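Local coordinates for hypothetical protein PH0495 (Pyrococcus horikoshii, PDB 1X3L), which catalyses the ATP-dependent phosphorylation of D-glycerate to 2-phosphoglycerate and also accepts other nucleotides or pyrophosphate as phosphate donor, at residues 140-145 against 238-243; 80-85 against 93-98; 214-219 against 249-254. One frame throughout, in Å; residues are numbered along the deposited sequence.

Contact 1 (140-145 against 238-243); sequences PEEGIS and RLHIER. With EDO (1,2-ethanediol), chain E.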
# COMPACT_ATOMS: atom_id res chain seq x y z
N PRO A 140 -8.16 22.75 2.43
CA PRO A 140 -9.40 23.04 1.71
C PRO A 140 -9.29 24.26 0.79
O PRO A 140 -8.45 25.14 1.01
CB PRO A 140 -10.42 23.27 2.83
CG PRO A 140 -9.88 22.42 3.95
CD PRO A 140 -8.40 22.73 3.89
N GLU A 141 -10.12 24.31 -0.25
CA GLU A 141 -10.13 25.42 -1.19
C GLU A 141 -10.62 26.69 -0.48
O GLU A 141 -11.05 26.64 0.67
CB GLU A 141 -11.02 25.10 -2.39
CG GLU A 141 -10.37 24.21 -3.45
CD GLU A 141 -9.20 24.88 -4.15
OE1 GLU A 141 -9.15 26.13 -4.19
OE2 GLU A 141 -8.32 24.15 -4.68
N GLU A 142 -10.56 27.82 -1.18
CA GLU A 142 -10.96 29.09 -0.57
C GLU A 142 -12.37 29.12 0.04
O GLU A 142 -13.33 28.63 -0.55
CB GLU A 142 -10.80 30.24 -1.58
CG GLU A 142 -11.93 30.44 -2.59
CD GLU A 142 -12.16 29.24 -3.48
OE1 GLU A 142 -11.18 28.52 -3.77
OE2 GLU A 142 -13.32 29.03 -3.90
N GLY A 143 -12.46 29.69 1.24
CA GLY A 143 -13.73 29.79 1.93
C GLY A 143 -14.19 28.52 2.60
O GLY A 143 -15.13 28.54 3.40
N ILE A 144 -13.54 27.40 2.29
CA ILE A 144 -13.93 26.12 2.88
C ILE A 144 -13.09 25.79 4.11
O ILE A 144 -11.86 25.76 4.05
CB ILE A 144 -13.79 24.99 1.84
CG1 ILE A 144 -14.66 25.31 0.62
CG2 ILE A 144 -14.24 23.66 2.46
CD1 ILE A 144 -14.49 24.33 -0.53
N SER A 145 -13.77 25.55 5.22
CA SER A 145 -13.09 25.22 6.47
C SER A 145 -12.95 23.71 6.61
O SER A 145 -13.66 22.93 5.97
CB SER A 145 -13.88 25.76 7.66
OG SER A 145 -15.10 25.05 7.81
N ARG A 238 -20.82 24.57 -2.18
CA ARG A 238 -21.57 24.85 -3.40
C ARG A 238 -20.94 26.04 -4.12
O ARG A 238 -20.80 26.03 -5.34
CB ARG A 238 -23.04 25.16 -3.10
CG ARG A 238 -23.94 23.95 -2.96
CD ARG A 238 -25.40 24.36 -3.02
NE ARG A 238 -25.73 25.32 -1.96
CZ ARG A 238 -25.76 25.01 -0.66
NH1 ARG A 238 -25.49 23.77 -0.26
NH2 ARG A 238 -26.05 25.95 0.23
N LEU A 239 -20.56 27.05 -3.35
CA LEU A 239 -19.97 28.25 -3.95
C LEU A 239 -18.65 27.97 -4.66
O LEU A 239 -18.43 28.45 -5.77
CB LEU A 239 -19.75 29.33 -2.88
CG LEU A 239 -19.16 30.65 -3.41
CD1 LEU A 239 -20.10 31.26 -4.44
CD2 LEU A 239 -18.94 31.61 -2.25
N HIS A 240 -17.77 27.20 -4.04
CA HIS A 240 -16.50 26.91 -4.68
C HIS A 240 -16.70 26.11 -5.96
O HIS A 240 -16.01 26.34 -6.95
CB HIS A 240 -15.57 26.11 -3.76
CG HIS A 240 -14.30 25.71 -4.43
ND1 HIS A 240 -13.34 26.62 -4.81
CD2 HIS A 240 -13.86 24.50 -4.86
CE1 HIS A 240 -12.37 25.99 -5.45
NE2 HIS A 240 -12.66 24.70 -5.49
N ILE A 241 -17.65 25.18 -5.92
CA ILE A 241 -17.93 24.36 -7.09
C ILE A 241 -18.58 25.17 -8.20
O ILE A 241 -18.26 24.98 -9.38
CB ILE A 241 -18.80 23.14 -6.71
CG1 ILE A 241 -17.95 22.16 -5.89
CG2 ILE A 241 -19.36 22.47 -7.96
CD1 ILE A 241 -18.72 20.98 -5.32
N GLU A 242 -19.49 26.08 -7.84
CA GLU A 242 -20.13 26.93 -8.84
C GLU A 242 -19.06 27.81 -9.49
O GLU A 242 -19.10 28.06 -10.70
CB GLU A 242 -21.20 27.82 -8.19
CG GLU A 242 -22.49 27.09 -7.83
CD GLU A 242 -23.18 26.49 -9.04
OE1 GLU A 242 -23.28 27.20 -10.07
OE2 GLU A 242 -23.62 25.33 -8.98
N ARG A 243 -18.12 28.28 -8.68
CA ARG A 243 -17.03 29.11 -9.21
C ARG A 243 -16.22 28.28 -10.20
O ARG A 243 -15.78 28.79 -11.23
CB ARG A 243 -16.12 29.60 -8.08
CG ARG A 243 -16.77 30.58 -7.11
CD ARG A 243 -15.70 31.27 -6.28
NE ARG A 243 -14.82 32.08 -7.12
CZ ARG A 243 -13.60 32.47 -6.78
NH1 ARG A 243 -13.09 32.13 -5.60
NH2 ARG A 243 -12.88 33.20 -7.62
C1 EDO E . -8.16 31.00 1.75
O1 EDO E . -8.90 31.83 0.84
C2 EDO E . -8.86 30.98 3.12
O2 EDO E . -10.18 30.44 2.99

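Contact 2 (80-85 against 93-98); sequences TKYGYG and VIEAGH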
# COMPACT_ATOMS: atom_id res chain seq x y z
N THR A 80 3.23 13.26 9.23
CA THR A 80 2.88 11.89 9.57
C THR A 80 1.92 11.82 10.76
O THR A 80 1.57 12.85 11.34
CB THR A 80 4.15 11.06 9.88
OG1 THR A 80 3.81 9.68 9.99
CG2 THR A 80 4.80 11.54 11.18
N LYS A 81 1.50 10.61 11.11
CA LYS A 81 0.57 10.40 12.22
C LYS A 81 1.19 10.69 13.58
O LYS A 81 2.41 10.71 13.74
CB LYS A 81 0.07 8.96 12.21
CG LYS A 81 -0.90 8.63 11.09
CD LYS A 81 -1.34 7.17 11.16
CE LYS A 81 -2.02 6.83 12.48
NZ LYS A 81 -3.26 7.61 12.72
N TYR A 82 0.33 10.94 14.56
CA TYR A 82 0.77 11.22 15.92
C TYR A 82 1.49 9.98 16.46
O TYR A 82 0.96 8.87 16.39
CB TYR A 82 -0.43 11.56 16.81
CG TYR A 82 -1.09 12.87 16.46
CD1 TYR A 82 -0.41 14.08 16.59
CD2 TYR A 82 -2.40 12.90 15.96
CE1 TYR A 82 -1.01 15.29 16.24
CE2 TYR A 82 -3.00 14.11 15.60
CZ TYR A 82 -2.30 15.29 15.74
OH TYR A 82 -2.89 16.48 15.38
N GLY A 83 2.70 10.18 16.98
CA GLY A 83 3.47 9.07 17.50
C GLY A 83 4.53 8.58 16.53
O GLY A 83 5.53 7.99 16.95
N TYR A 84 4.31 8.81 15.24
CA TYR A 84 5.25 8.37 14.21
C TYR A 84 6.48 9.27 14.15
O TYR A 84 7.41 9.00 13.39
CB TYR A 84 4.52 8.23 12.87
CG TYR A 84 3.49 7.12 12.85
CD1 TYR A 84 2.50 7.04 13.83
CD2 TYR A 84 3.51 6.15 11.85
CE1 TYR A 84 1.55 6.01 13.81
CE2 TYR A 84 2.57 5.12 11.82
CZ TYR A 84 1.59 5.06 12.81
OH TYR A 84 0.66 4.04 12.79
N GLY A 85 6.46 10.32 14.95
CA GLY A 85 7.56 11.29 15.02
C GLY A 85 8.86 11.03 14.29
O GLY A 85 8.94 11.18 13.08
N VAL A 93 9.39 18.15 11.01
CA VAL A 93 8.39 17.10 11.19
C VAL A 93 7.11 17.59 11.85
O VAL A 93 7.15 18.29 12.87
CB VAL A 93 8.96 15.94 12.03
CG1 VAL A 93 7.86 14.91 12.30
CG2 VAL A 93 10.13 15.29 11.30
N ILE A 94 5.98 17.22 11.26
CA ILE A 94 4.67 17.59 11.78
C ILE A 94 3.79 16.36 11.88
O ILE A 94 3.66 15.60 10.91
CB ILE A 94 3.98 18.61 10.86
CG1 ILE A 94 4.80 19.91 10.81
CG2 ILE A 94 2.57 18.90 11.36
CD1 ILE A 94 4.25 20.94 9.85
N GLU A 95 3.18 16.14 13.04
CA GLU A 95 2.28 15.01 13.22
C GLU A 95 0.86 15.54 13.09
O GLU A 95 0.51 16.52 13.74
CB GLU A 95 2.49 14.36 14.59
CG GLU A 95 3.94 13.98 14.87
CD GLU A 95 4.10 13.11 16.11
OE1 GLU A 95 3.34 13.31 17.08
OE2 GLU A 95 5.01 12.25 16.12
N ALA A 96 0.05 14.91 12.25
CA ALA A 96 -1.31 15.38 12.03
C ALA A 96 -2.38 14.32 12.22
O ALA A 96 -2.08 13.16 12.48
CB ALA A 96 -1.42 15.98 10.64
N GLY A 97 -3.63 14.73 12.07
CA GLY A 97 -4.75 13.82 12.25
C GLY A 97 -4.97 12.79 11.16
O GLY A 97 -4.74 13.05 9.97
N HIS A 98 -5.44 11.62 11.58
CA HIS A 98 -5.74 10.50 10.70
C HIS A 98 -6.49 9.46 11.52
O HIS A 98 -6.11 9.17 12.66
CB HIS A 98 -4.46 9.89 10.12
CG HIS A 98 -4.69 8.70 9.25
ND1 HIS A 98 -4.94 7.44 9.75
CD2 HIS A 98 -4.76 8.59 7.90
CE1 HIS A 98 -5.16 6.61 8.75
NE2 HIS A 98 -5.05 7.28 7.61

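Contact 3 (214-219 against 249-254); sequences PTTFED and VEETLK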
# COMPACT_ATOMS: atom_id res chain seq x y z
N PRO A 214 -9.12 13.02 -14.04
CA PRO A 214 -10.05 13.25 -15.14
C PRO A 214 -11.41 13.81 -14.73
O PRO A 214 -12.11 14.40 -15.56
CB PRO A 214 -10.16 11.87 -15.79
CG PRO A 214 -10.01 10.96 -14.63
CD PRO A 214 -8.85 11.58 -13.87
N THR A 215 -11.80 13.65 -13.47
CA THR A 215 -13.10 14.16 -13.03
C THR A 215 -13.13 15.69 -13.08
O THR A 215 -12.09 16.35 -13.05
CB THR A 215 -13.46 13.68 -11.61
OG1 THR A 215 -12.56 14.25 -10.66
CG2 THR A 215 -13.38 12.16 -11.54
N THR A 216 -14.33 16.25 -13.15
CA THR A 216 -14.50 17.69 -13.24
C THR A 216 -15.43 18.25 -12.18
O THR A 216 -16.01 17.51 -11.39
CB THR A 216 -15.10 18.06 -14.60
OG1 THR A 216 -16.39 17.43 -14.72
CG2 THR A 216 -14.21 17.57 -15.73
N PHE A 217 -15.56 19.58 -12.17
CA PHE A 217 -16.45 20.25 -11.22
C PHE A 217 -17.87 19.81 -11.53
O PHE A 217 -18.70 19.64 -10.64
CB PHE A 217 -16.34 21.77 -11.38
CG PHE A 217 -15.12 22.37 -10.74
CD1 PHE A 217 -14.97 22.36 -9.36
CD2 PHE A 217 -14.11 22.92 -11.52
CE1 PHE A 217 -13.83 22.91 -8.77
CE2 PHE A 217 -12.97 23.47 -10.94
CZ PHE A 217 -12.83 23.46 -9.55
N GLU A 218 -18.15 19.61 -12.82
CA GLU A 218 -19.47 19.17 -13.25
C GLU A 218 -19.76 17.78 -12.69
O GLU A 218 -20.88 17.50 -12.25
CB GLU A 218 -19.54 19.17 -14.77
CG GLU A 218 -20.92 18.91 -15.35
CD GLU A 218 -21.01 19.33 -16.80
OE1 GLU A 218 -20.80 20.54 -17.08
OE2 GLU A 218 -21.29 18.47 -17.66
N ASP A 219 -18.75 16.91 -12.70
CA ASP A 219 -18.92 15.56 -12.16
C ASP A 219 -19.21 15.66 -10.66
O ASP A 219 -20.06 14.94 -10.14
CB ASP A 219 -17.66 14.71 -12.37
CG ASP A 219 -17.44 14.35 -13.83
OD1 ASP A 219 -18.43 14.20 -14.57
OD2 ASP A 219 -16.26 14.19 -14.23
N VAL A 249 -12.02 29.27 -10.91
CA VAL A 249 -10.96 28.58 -10.19
C VAL A 249 -10.44 27.43 -11.06
O VAL A 249 -11.19 26.85 -11.84
CB VAL A 249 -11.46 28.03 -8.83
CG1 VAL A 249 -11.85 29.19 -7.92
CG2 VAL A 249 -12.63 27.10 -9.03
N GLU A 250 -9.16 27.11 -10.92
CA GLU A 250 -8.56 26.06 -11.73
C GLU A 250 -9.11 24.68 -11.45
O GLU A 250 -9.51 24.34 -10.33
CB GLU A 250 -7.04 26.08 -11.56
CG GLU A 250 -6.41 27.41 -11.97
CD GLU A 250 -4.89 27.40 -11.86
OE1 GLU A 250 -4.34 26.51 -11.17
OE2 GLU A 250 -4.25 28.29 -12.47
N GLU A 251 -9.14 23.87 -12.50
CA GLU A 251 -9.62 22.51 -12.45
C GLU A 251 -8.49 21.64 -11.86
O GLU A 251 -7.37 22.12 -11.70
CB GLU A 251 -9.98 22.07 -13.87
CG GLU A 251 -10.46 20.65 -14.02
CD GLU A 251 -11.75 20.38 -13.26
OE1 GLU A 251 -12.83 20.80 -13.72
OE2 GLU A 251 -11.65 19.73 -12.20
N THR A 252 -8.80 20.39 -11.52
CA THR A 252 -7.77 19.49 -11.00
C THR A 252 -6.90 19.16 -12.22
O THR A 252 -7.32 19.36 -13.36
CB THR A 252 -8.37 18.20 -10.41
OG1 THR A 252 -9.38 17.69 -11.29
CG2 THR A 252 -8.99 18.47 -9.04
N LEU A 253 -5.68 18.66 -11.99
CA LEU A 253 -4.77 18.34 -13.08
C LEU A 253 -5.40 17.44 -14.14
O LEU A 253 -5.90 16.36 -13.83
CB LEU A 253 -3.49 17.69 -12.54
CG LEU A 253 -2.44 17.37 -13.60
CD1 LEU A 253 -2.01 18.65 -14.29
CD2 LEU A 253 -1.24 16.68 -12.97
N LYS A 254 -5.36 17.88 -15.39
CA LYS A 254 -5.94 17.13 -16.50
C LYS A 254 -4.88 16.56 -17.45
O LYS A 254 -5.11 15.53 -18.07
CB LYS A 254 -6.90 18.03 -17.29
CG LYS A 254 -8.14 18.45 -16.53
CD LYS A 254 -9.15 17.31 -16.42
CE LYS A 254 -10.26 17.65 -15.44
NZ LYS A 254 -9.75 17.73 -14.04

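Contact 1 (140-145 against 238-243)
OE2 of E142 meets two side chains of helix segment 238-243, the ring of H240 closely and the guanidinium of R243 at longer range. ND1 of H240 donates to OE2 of E142 at 2.6 Å, a nearly straight bond of 163° that uses the syn lone pair of the oxygen and lies close to the plane of the imidazole. A longer salt bridge runs 3.5 Å between E142 OE2 and NH1 of R243, whose NE has its stronger partner in E248. A chi1 of 82° sets CG of E142 between the backbone N and the carbonyl carbon, and the bend at chi2 brings CD toward H240. The hydrogen bond helps to fix the rotation of the ring, and the adjacent carboxylate would probably favour a proton on ND1.

E141 lies over one face of the imidazole. Its CB sits 3.5 Å from the ring centroid of H240, almost on the normal, a CH-pi contact, and its carboxylate is turned nearly parallel to the ring, 8° apart. CD1 of I144 closes on CB of H240 at 3.8 Å.

E141 to I144 form a type II beta turn, with G143 at positive phi; its N donates to an ethanediol, probably from the crystallisation liquor. The turn sits in the loop between helices 133-136 and 146-158, the latter capped by S145, and H240 projects from helix 235-246 to meet it.

Contact 2 (80-85 against 93-98)
This is a parallel strand pairing at the edge of the six-stranded parallel sheet, continued by a type II turn, K81 to Y84, that folds back over a glutamate of the outermost strand. T80 straddles E95 in the register: T80 N donates to I94 O at 2.9 Å, and A96 N to T80 O at 2.7 Å.

Beyond the end of strand 75-81, the amides of G83 and G85 come to the carboxylate of E95. G83 N donates to OE1 of E95 at 3.2 Å from above the carboxylate plane, while G85 N approaches OE2 of E95 at 2.7 Å in a bent, weak bond. E95 is extended beyond CG (chi2 -169°), which carries CD out to the turn. In place of E95, an alanine would probably leave the amides of G83 and G85 without these acceptors and the turn less firmly tied to the strand.

The ring of Y82 has A96 O over one face, 3.3 Å above its plane and offset toward the rim, and its CD1 near CB of E95; the Y82 hydroxyl hydrogen-bonds OD2 of D102. K81 crosses H98 obliquely, its NZ making a weak 3.4 Å bond to ND1 of H98. K81 also touches K58, which probably binds substrate.

Strand 75-81 lies between 92-96 and 51-56 in the sheet, A96 packs on helix 103-118, and L136 of helix 133-136 meets K81, A96 and H98.

Contact 3 (214-219 against 249-254)
The polar contacts centre on K254 and E251, which reach from loop 249-254 to the residues leading into helix 217-226. NZ of K254 donates to T215 O at 2.9 Å and, within its own segment, to T252 O; D213 O is another acceptor. That ammonium also makes a 3.3 Å salt bridge from K254 NZ to OE2 of E251, which further receives T252 N and H172. OE1 of E251 takes a weak bond from F217 N at 3.4 Å. E251 is bent at chi2 (62°), which turns CD back toward the helix start.

The aromatic part belongs to F217. CD2 of F217 lies 3.3 Å from OE1 of E251, E250 O sits near the plane at the ring's edge, and OE2 of E251 stands over one face. The apolar pair is CZ of F217 with CG2 of V249, at 3.7 Å. H172 adds an edge-to-face ring contact.

D219 N donates to OG1 of T216 at 3.1 Å, and T216 N returns a 3.0 Å bond to OD2 of D219. T216 as N-cap and D219 three residues on thus form the reciprocal pair of a capping box at the start of helix 217-226.

Contacts 1 and 3 form one continuous patch, their centres 13 Å apart and their segments alternating along the chain. The join is made by helix 235-246: the H240 ring that donates to E142 in contact 1 also packs with CE1 against CG2 of V249 at 3.8 Å and with NE2 against CE1 of F217 at 3.9 Å, both in contact 3. R243 also touches V249. Contact 2 stands apart, its centre 27 Å from that of contact 1 and 30 Å from that of contact 3. It alone borders the probable substrate site: the K81 side chain is about 4 Å from that of K58. The H98 side chain is about 5 Å from a sulfate ion, probably from the crystallisation liquor.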